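Local coordinates for protein glycerophosphoryl diester phosphodiesterase (Parabacteroides distasonis, PDB 3MZ2) that is probably a glycerophosphodiester phosphodiesterase, hydrolysing glycerophosphodiesters on a TIM-barrel scaffold, at residues A[29-34]-A[278-283]; A[251-256]-A[272-277]. All coordinates share one frame; numbering follows the deposited sequence.

Contact 1: residues A[29-34]-A[278-283]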
loop_
_atom_site.group_PDB
_atom_site.type_symbol
_atom_site.label_atom_id
_atom_site.label_comp_id
_atom_site.label_asym_id
_atom_site.label_seq_id
_atom_site.Cartn_x
_atom_site.Cartn_y
_atom_site.Cartn_z
ATOM N N ASP A 29 -32.618 -1.708 14.407
ATOM C CA ASP A 29 -32.488 -0.789 15.547
ATOM C C ASP A 29 -31.055 -0.508 15.996
ATOM O O ASP A 29 -30.799 -0.090 17.129
ATOM C CB ASP A 29 -33.302 -1.290 16.741
ATOM C CG ASP A 29 -32.708 -2.509 17.413
ATOM O OD1 ASP A 29 -31.769 -3.130 16.870
ATOM O OD2 ASP A 29 -33.213 -2.857 18.514
ATOM N N ARG A 30 -30.101 -0.745 15.106
ATOM C CA ARG A 30 -28.704 -0.531 15.440
ATOM C C ARG A 30 -28.415 0.897 15.915
ATOM O O ARG A 30 -29.118 1.845 15.553
ATOM C CB ARG A 30 -27.789 -0.897 14.267
ATOM C CG ARG A 30 -27.601 0.131 13.163
ATOM C CD ARG A 30 -28.944 0.602 12.487
ATOM N NE ARG A 30 -28.746 1.102 11.119
ATOM C CZ ARG A 30 -29.721 1.513 10.277
ATOM N NH1 ARG A 30 -31.011 1.540 10.634
ATOM N NH2 ARG A 30 -29.394 1.913 9.048
ATOM N N ILE A 31 -27.379 1.009 16.748
ATOM C CA ILE A 31 -26.859 2.286 17.245
ATOM C C ILE A 31 -25.803 2.779 16.256
ATOM O O ILE A 31 -24.881 2.024 15.920
ATOM C CB ILE A 31 -26.239 2.104 18.643
ATOM C CG1 ILE A 31 -27.360 1.789 19.644
ATOM C CG2 ILE A 31 -25.441 3.354 19.118
ATOM C CD1 ILE A 31 -26.837 1.442 20.983
ATOM N N PRO A 32 -25.902 4.050 15.837
ATOM C CA PRO A 32 -24.856 4.578 14.956
ATOM C C PRO A 32 -23.503 4.452 15.636
ATOM O O PRO A 32 -23.394 4.787 16.838
ATOM C CB PRO A 32 -25.254 6.060 14.785
ATOM C CG PRO A 32 -26.748 6.037 14.900
ATOM C CD PRO A 32 -27.021 4.983 15.989
ATOM N N LEU A 33 -22.497 4.019 14.880
ATOM C CA LEU A 33 -21.154 3.776 15.402
ATOM C C LEU A 33 -20.118 4.790 14.916
ATOM O O LEU A 33 -20.273 5.374 13.844
ATOM C CB LEU A 33 -20.716 2.369 15.050
ATOM C CG LEU A 33 -21.574 1.275 15.618
ATOM C CD1 LEU A 33 -20.951 -0.089 15.232
ATOM C CD2 LEU A 33 -21.777 1.340 17.180
ATOM N N ILE A 34 -19.066 5.021 15.691
ATOM C CA ILE A 34 -17.995 5.929 15.340
ATOM C C ILE A 34 -16.664 5.203 15.435
ATOM O O ILE A 34 -16.391 4.425 16.390
ATOM C CB ILE A 34 -17.968 7.134 16.267
ATOM C CG1 ILE A 34 -19.275 7.947 16.212
ATOM C CG2 ILE A 34 -16.797 8.113 15.920
ATOM C CD1 ILE A 34 -19.383 9.147 17.219
ATOM N N LEU A 278 -29.353 11.531 17.424
ATOM C CA LEU A 278 -29.763 10.435 16.579
ATOM C C LEU A 278 -29.545 9.046 17.260
ATOM O O LEU A 278 -29.916 8.039 16.700
ATOM C CB LEU A 278 -29.020 10.522 15.241
ATOM C CG LEU A 278 -29.195 11.842 14.463
ATOM C CD1 LEU A 278 -28.423 11.749 13.126
ATOM C CD2 LEU A 278 -30.629 12.205 14.239
ATOM N N ILE A 279 -28.956 9.017 18.438
ATOM C CA ILE A 279 -28.651 7.768 19.146
ATOM C C ILE A 279 -29.937 7.334 19.799
ATOM O O ILE A 279 -30.548 8.079 20.594
ATOM C CB ILE A 279 -27.492 7.938 20.166
ATOM C CG1 ILE A 279 -26.205 8.426 19.490
ATOM C CG2 ILE A 279 -27.252 6.631 20.966
ATOM C CD1 ILE A 279 -25.726 7.666 18.233
ATOM N N PRO A 280 -30.427 6.158 19.410
ATOM C CA PRO A 280 -31.686 5.683 19.966
ATOM C C PRO A 280 -31.571 5.365 21.467
ATOM O O PRO A 280 -30.515 4.942 21.921
ATOM C CB PRO A 280 -31.962 4.403 19.181
ATOM C CG PRO A 280 -30.904 4.273 18.155
ATOM C CD PRO A 280 -29.761 5.134 18.582
ATOM N N VAL A 281 -32.653 5.582 22.206
ATOM C CA VAL A 281 -32.689 5.221 23.631
ATOM C C VAL A 281 -32.763 3.681 23.805
ATOM O O VAL A 281 -31.982 3.110 24.612
ATOM C CB VAL A 281 -33.828 5.938 24.376
ATOM C CG1 VAL A 281 -35.182 5.690 23.676
ATOM C CG2 VAL A 281 -33.821 5.522 25.889
ATOM N N SER A 282 -33.600 3.017 22.988
ATOM C CA SER A 282 -33.750 1.540 23.015
ATOM C C SER A 282 -33.159 0.833 21.785
ATOM O O SER A 282 -33.422 1.228 20.639
ATOM C CB SER A 282 -35.225 1.135 23.141
ATOM O OG SER A 282 -35.844 1.737 24.268
ATOM N N SER A 283 -32.360 -0.195 22.012
ATOM C CA SER A 283 -31.707 -0.914 20.911
ATOM C C SER A 283 -31.197 -2.277 21.358
ATOM O O SER A 283 -30.647 -2.418 22.445
ATOM C CB SER A 283 -30.554 -0.092 20.349
ATOM O OG SER A 283 -29.712 -0.846 19.489
#
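S283 and D29 meet at one end of this contact, where the serine OG donates a hydrogen bond of 2.7 Å to the backbone O of D29. The donor stands 36° above the carbonyl plane, and the torsion that sets OG anti to its own backbone N (chi1 167°) turns it to this oxygen; the same OG also accepts from K285 N. The D29 carboxylate lies against the backbone of S283, its OD2 3.4 Å from S283 CA, while OD1 bonds to S284 OG. An alanine here would probably leave S284 OG without its carboxylate partner and uncover the backbone of S283. From CB, I31 forks: CG1 lies 3.5 Å from S283 OG and its terminal CD1 lies a little farther off, 4.0 Å from the same OG, whereas CG2 meets I279 CG2 at 4.2 Å, the two isoleucines crossing at about a right angle. Beyond it, the ring of P32 brings CB, CG and CD close to I279 CD1, the P32 CD contact being 3.7 Å. P32 also meets P280 tip to tip, CD to CD at 3.8 Å. The arrangement is a loop-to-loop seam of a TIM barrel: the chain leaving the last barrel helix, 268-275, packs on the lead-in to the first barrel strand, 33-36.

Contact 2: residues A[251-256]-A[272-277]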
loop_
_atom_site.group_PDB
_atom_site.type_symbol
_atom_site.label_atom_id
_atom_site.label_comp_id
_atom_site.label_asym_id
_atom_site.label_seq_id
_atom_site.Cartn_x
_atom_site.Cartn_y
_atom_site.Cartn_z
ATOM N N ALA A 251 -23.135 17.539 8.003
ATOM C CA ALA A 251 -22.694 16.471 7.139
ATOM C C ALA A 251 -22.714 15.103 7.844
ATOM O O ALA A 251 -23.162 14.105 7.301
ATOM C CB ALA A 251 -21.258 16.784 6.612
ATOM N N TYR A 252 -22.268 15.051 9.098
ATOM C CA TYR A 252 -22.279 13.805 9.843
ATOM C C TYR A 252 -23.707 13.310 10.066
ATOM O O TYR A 252 -23.999 12.135 9.904
ATOM C CB TYR A 252 -21.548 13.955 11.183
ATOM C CG TYR A 252 -20.091 14.411 11.074
ATOM C CD1 TYR A 252 -19.230 13.880 10.121
ATOM C CD2 TYR A 252 -19.586 15.346 11.972
ATOM C CE1 TYR A 252 -17.906 14.293 10.032
ATOM C CE2 TYR A 252 -18.260 15.779 11.894
ATOM C CZ TYR A 252 -17.423 15.243 10.930
ATOM O OH TYR A 252 -16.119 15.673 10.869
ATOM N N ARG A 253 -24.607 14.217 10.421
ATOM C CA ARG A 253 -26.028 13.836 10.513
ATOM C C ARG A 253 -26.628 13.343 9.207
ATOM O O ARG A 253 -27.354 12.357 9.197
ATOM C CB ARG A 253 -26.852 14.997 11.137
ATOM C CG ARG A 253 -26.614 15.183 12.625
ATOM C CD ARG A 253 -27.541 16.229 13.182
ATOM N NE ARG A 253 -27.313 17.584 12.672
ATOM C CZ ARG A 253 -26.484 18.484 13.222
ATOM N NH1 ARG A 253 -25.770 18.182 14.343
ATOM N NH2 ARG A 253 -26.378 19.689 12.660
HETATM N N MSE A 254 -26.303 13.994 8.093
HETATM C CA MSE A 254 -26.827 13.585 6.785
HETATM C C MSE A 254 -26.396 12.140 6.479
HETATM O O MSE A 254 -27.192 11.328 6.008
HETATM C CB MSE A 254 -26.353 14.564 5.712
HETATM C CG MSE A 254 -26.730 14.182 4.333
HETATM SE SE MSE A 254 -26.850 15.779 3.174
HETATM C CE MSE A 254 -25.005 16.503 3.399
ATOM N N ILE A 255 -25.148 11.792 6.822
ATOM C CA ILE A 255 -24.655 10.443 6.584
ATOM C C ILE A 255 -25.505 9.425 7.332
ATOM O O ILE A 255 -25.925 8.421 6.748
ATOM C CB ILE A 255 -23.175 10.271 6.928
ATOM C CG1 ILE A 255 -22.337 11.074 5.923
ATOM C CG2 ILE A 255 -22.809 8.786 6.910
ATOM C CD1 ILE A 255 -20.930 11.446 6.408
ATOM N N ILE A 256 -25.811 9.693 8.605
ATOM C CA ILE A 256 -26.636 8.778 9.387
ATOM C C ILE A 256 -28.089 8.720 8.800
ATOM O O ILE A 256 -28.685 7.647 8.643
ATOM C CB ILE A 256 -26.617 9.142 10.895
ATOM C CG1 ILE A 256 -25.181 9.040 11.466
ATOM C CG2 ILE A 256 -27.558 8.252 11.700
ATOM C CD1 ILE A 256 -24.478 7.675 11.214
ATOM N N ALA A 272 -19.498 12.525 17.345
ATOM C CA ALA A 272 -20.329 12.174 18.502
ATOM C C ALA A 272 -21.254 13.291 18.899
ATOM O O ALA A 272 -22.439 13.083 19.106
ATOM C CB ALA A 272 -19.451 11.791 19.703
ATOM N N GLU A 273 -20.723 14.509 19.039
ATOM C CA GLU A 273 -21.567 15.657 19.374
ATOM C C GLU A 273 -22.644 15.916 18.323
ATOM O O GLU A 273 -23.796 16.221 18.676
ATOM C CB GLU A 273 -20.696 16.902 19.662
ATOM C CG GLU A 273 -19.839 16.622 20.897
ATOM C CD GLU A 273 -18.991 17.760 21.412
ATOM O OE1 GLU A 273 -19.101 18.886 20.866
ATOM O OE2 GLU A 273 -18.228 17.501 22.406
ATOM N N ALA A 274 -22.287 15.770 17.038
ATOM C CA ALA A 274 -23.242 16.061 15.952
ATOM C C ALA A 274 -24.406 15.070 15.899
ATOM O O ALA A 274 -25.543 15.473 15.637
ATOM C CB ALA A 274 -22.522 16.052 14.594
ATOM N N ILE A 275 -24.124 13.788 16.139
ATOM C CA ILE A 275 -25.107 12.717 15.983
ATOM C C ILE A 275 -25.737 12.257 17.285
ATOM O O ILE A 275 -26.556 11.354 17.258
ATOM C CB ILE A 275 -24.596 11.533 15.175
ATOM C CG1 ILE A 275 -23.651 10.590 15.973
ATOM C CG2 ILE A 275 -23.905 12.046 13.862
ATOM C CD1 ILE A 275 -23.207 9.429 15.189
ATOM N N SER A 276 -25.408 12.922 18.403
ATOM C CA SER A 276 -25.903 12.475 19.723
ATOM C C SER A 276 -27.439 12.353 19.736
ATOM O O SER A 276 -28.012 11.393 20.291
ATOM C CB SER A 276 -25.432 13.442 20.829
ATOM O OG SER A 276 -25.947 14.753 20.707
ATOM N N SER A 277 -28.110 13.319 19.112
ATOM C CA SER A 277 -29.576 13.324 19.072
ATOM C C SER A 277 -30.185 12.231 18.201
ATOM O O SER A 277 -31.402 12.050 18.226
ATOM C CB SER A 277 -30.081 14.686 18.581
ATOM O OG SER A 277 -29.873 14.751 17.196
#
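Packing between neighbouring helices, Y252, R253 and I256 of helix 245-257 against A274 and I275 near the end of helix 268-275, makes this contact in the outer layer of the TIM barrel. Strand 262-265 comes between the two helices in sequence, and both Y252 and I256 also rest on it. The small side chain of A274 is consistent with a close fit: its CB approaches the Y252 ring at the edge, near the ring plane, 4.0 Å from CD2. At its far end the tyrosine OH is held by a hydrogen bond with D240 OD1. I275 works through one branch. Its chi1 of 78° puts CG1 between the backbone N and the carbonyl carbon and CG2 anti to that carbon; CG2 then lies against Y252, 4.0 Å from CB, and 4.1 Å from I256 CG1, the two isoleucine side chains crossing at about a right angle. R253 supplies the polar link. Its chain bends at chi3 (-66°) as it passes the A274 carbonyl, with CG 3.2 Å from A274 O, and NH1 then donates to that oxygen at 3.0 Å. The bond is nearly straight at hydrogen (166°), and the oxygen lies in the guanidinium plane. The chemistry is therefore divided: apolar contacts among Y252, I256, A274 and I275, with a charged donor from partly exposed R253 joining one helix to a main-chain oxygen of the next, where the positive charge would probably be favoured by the helix end nearby.

The two contacts illustrate how place in a fold shapes chemistry. Contact 2 is largely buried and joins two regular helices; contact 1 lies at the surface and joins irregular chain, with prolines and a serine in prominent parts. Each has one hydrogen bond to a main-chain carbonyl, but the donor is a neutral hydroxyl in contact 1 and a charged guanidinium in contact 2. Contact 2 uses helix 268-275, and contact 1 the loop that follows it, so the two draw on consecutive parts of the chain; their centres are about 11 Å apart. L278 CD1 touches both I256 and R253, and P32 CB meets I275 CD1, making the surface seam continuous with the helix packing.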